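Local coordinates for protein DNA-binding response regulator (Paenisporosarcina sp. TG-14, PDB 6JQS) that probably binds DNA as a LuxR-family, GerE-type transcription factor that regulates genes in a spore-forming bacterium, at residues I19-L22 with L23-D26. Sequence-based numbering, arbitrary orientation.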
ATOM      1  N   ILE A  19      -2.761  -2.721   2.727  1.00 33.89           N
ATOM      2  CA  ILE A  19      -3.081  -2.311   1.334  1.00 29.56           C
ATOM      3  C   ILE A  19      -1.912  -2.635   0.376  1.00 27.66           C
ATOM      4  O   ILE A  19      -2.171  -3.149  -0.754  1.00 34.18           O
ATOM      5  CB  ILE A  19      -3.489  -0.834   1.266  1.00 31.10           C
ATOM      6  CG1 ILE A  19      -4.850  -0.611   1.927  1.00 29.38           C
ATOM      7  CG2 ILE A  19      -3.447  -0.375  -0.191  1.00 28.98           C
ATOM      8  CD1 ILE A  19      -5.137   0.866   2.269  1.00 28.81           C
ATOM      9  N   PHE A  20      -0.694  -2.244   0.715  1.00 32.06           N
ATOM     10  CA  PHE A  20       0.485  -2.446  -0.155  1.00 29.14           C
ATOM     11  C   PHE A  20       0.812  -3.951  -0.240  1.00 34.12           C
ATOM     12  O   PHE A  20       1.283  -4.352  -1.319  1.00 32.63           O
ATOM     13  CB  PHE A  20       1.675  -1.609   0.297  1.00 27.28           C
ATOM     14  CG  PHE A  20       1.597  -0.175  -0.153  1.00 25.21           C
ATOM     15  CD1 PHE A  20       2.067   0.175  -1.397  1.00 27.78           C
ATOM     16  CD2 PHE A  20       0.888   0.774   0.563  1.00 31.73           C
ATOM     17  CE1 PHE A  20       1.884   1.451  -1.910  1.00 27.90           C
ATOM     18  CE2 PHE A  20       0.740   2.070   0.061  1.00 28.62           C
ATOM     19  CZ  PHE A  20       1.235   2.393  -1.171  1.00 28.16           C
ATOM     20  N   GLN A  21       0.652  -4.737   0.830  1.00 33.03           N
ATOM     21  CA  GLN A  21       0.859  -6.224   0.723  1.00 33.72           C
ATOM     22  C   GLN A  21      -0.111  -6.814  -0.306  1.00 36.16           C
ATOM     23  O   GLN A  21       0.273  -7.716  -1.037  1.00 33.43           O
ATOM     24  CB  GLN A  21       0.724  -6.915   2.087  1.00 33.07           C
ATOM     25  CG  GLN A  21       1.234  -8.353   2.051  1.00 39.15           C
ATOM     26  CD  GLN A  21       2.704  -8.442   1.672  1.00 36.69           C
ATOM     27  OE1 GLN A  21       3.594  -8.157   2.460  1.00 35.75           O
ATOM     28  NE2 GLN A  21       2.971  -8.691   0.409  1.00 39.13           N
ATOM     29  N   LEU A  22      -1.333  -6.298  -0.429  1.00 34.76           N
ATOM     30  CA  LEU A  22      -2.274  -6.768  -1.464  1.00 33.98           C
ATOM     31  C   LEU A  22      -1.920  -6.258  -2.852  1.00 35.27           C
ATOM     32  O   LEU A  22      -2.187  -7.023  -3.804  1.00 31.26           O
ATOM     33  CB  LEU A  22      -3.733  -6.430  -1.082  1.00 39.18           C
ATOM     34  CG  LEU A  22      -4.210  -7.021   0.251  1.00 43.11           C
ATOM     35  CD1 LEU A  22      -5.698  -6.752   0.468  1.00 42.48           C
ATOM     36  CD2 LEU A  22      -3.960  -8.520   0.336  1.00 49.53           C
ATOM     37  N   LEU A  23      -1.425  -5.019  -3.029  1.00 32.39           N
ATOM     38  CA  LEU A  23      -0.904  -4.594  -4.341  1.00 32.52           C
ATOM     39  C   LEU A  23       0.231  -5.545  -4.753  1.00 29.99           C
ATOM     40  O   LEU A  23       0.298  -5.970  -5.867  1.00 25.30           O
ATOM     41  CB  LEU A  23      -0.404  -3.154  -4.249  1.00 36.18           C
ATOM     42  CG  LEU A  23      -1.504  -2.101  -4.122  1.00 35.28           C
ATOM     43  CD1 LEU A  23      -0.878  -0.754  -3.786  1.00 37.07           C
ATOM     44  CD2 LEU A  23      -2.318  -2.027  -5.396  1.00 39.48           C
ATOM     45  N   VAL A  24       1.136  -5.885  -3.853  1.00 35.10           N
ATOM     46  CA  VAL A  24       2.192  -6.866  -4.266  1.00 31.13           C
ATOM     47  C   VAL A  24       1.520  -8.088  -4.906  1.00 29.11           C
ATOM     48  O   VAL A  24       2.068  -8.649  -5.921  1.00 34.02           O
ATOM     49  CB  VAL A  24       3.040  -7.215  -3.035  1.00 32.93           C
ATOM     50  CG1 VAL A  24       3.858  -8.455  -3.286  1.00 29.13           C
ATOM     51  CG2 VAL A  24       3.901  -6.037  -2.667  1.00 34.14           C
ATOM     52  N   ARG A  25       0.367  -8.527  -4.373  1.00 35.12           N
ATOM     53  CA  ARG A  25      -0.342  -9.749  -4.828  1.00 34.01           C
ATOM     54  C   ARG A  25      -1.268  -9.457  -6.013  1.00 37.89           C
ATOM     55  O   ARG A  25      -2.083 -10.305  -6.320  1.00 48.06           O
ATOM     56  CB  ARG A  25      -1.129 -10.357  -3.668  1.00 41.50           C
ATOM     57  CG  ARG A  25      -0.228 -10.876  -2.570  1.00 35.23           C
ATOM     58  CD  ARG A  25      -0.953 -11.565  -1.467  1.00 43.67           C
ATOM     59  NE  ARG A  25       0.030 -11.666  -0.401  1.00 45.06           N
ATOM     60  CZ  ARG A  25      -0.214 -11.512   0.888  1.00 50.33           C
ATOM     61  NH1 ARG A  25      -1.433 -11.255   1.319  1.00 55.46           N
ATOM     62  NH2 ARG A  25       0.791 -11.591   1.749  1.00 50.59           N
ATOM     63  N   ASP A  26      -1.110  -8.330  -6.678  1.00 37.28           N
ATOM     64  CA  ASP A  26      -1.777  -7.983  -7.958  1.00 37.63           C
ATOM     65  C   ASP A  26      -3.284  -7.772  -7.740  1.00 39.05           C
ATOM     66  O   ASP A  26      -4.015  -7.896  -8.728  1.00 41.60           O
ATOM     67  CB  ASP A  26      -1.440  -8.975  -9.085  1.00 36.89           C
ATOM     68  CG  ASP A  26      -1.683  -8.453 -10.503  1.00 47.54           C
ATOM     69  OD1 ASP A  26      -1.634  -7.194 -10.730  1.00 43.26           O
ATOM     70  OD2 ASP A  26      -1.959  -9.295 -11.386  1.00 52.87           O
TER
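With CG of Phe20 and of Leu23 each set anti to its own carbonyl carbon (chi1 -80° in Phe20), the two side chains run side by side from the helix, and Leu23 CD1 sits over a face of the Phe20 ring in a CH-pi contact, 4.3 Å from the centroid. A flat ring and a branched leucine suit this inward-facing side: Phe20 is buried against Ile63 and Leu66 of helix 59-68, while Leu23, less deeply set, packs on Ile47. On the more open side, chi1 of -167° puts Gln21 CG anti to the backbone N, and the extended Arg25 chain brings its guanidinium beneath, NH2 of Arg25 lying 3.3 Å from this CG. Amide and guanidinium planes lie 14° apart; aliphatic stems pack while polar ends reach tail carbonyls, Gln21 NE2 hydrogen-bonding Ser73 O and Arg25 NH2 Asp75 O. Leu23 N to Ile19 O and Val24 N to Phe20 O, both 3.0 Å, keep the helical pattern. It breaks off at Arg25, whose N-H is shared weakly between Gln21 O (i-4) and Leu22 O (i-3). Asp26 takes positive phi, which aspartate tolerates better than beta-branched residues; its N meets Leu23 O, and Tyr27 N returns to Leu22 O. This Schellman motif closes the first helix of a four-helix LuxR-type helix-turn-helix domain.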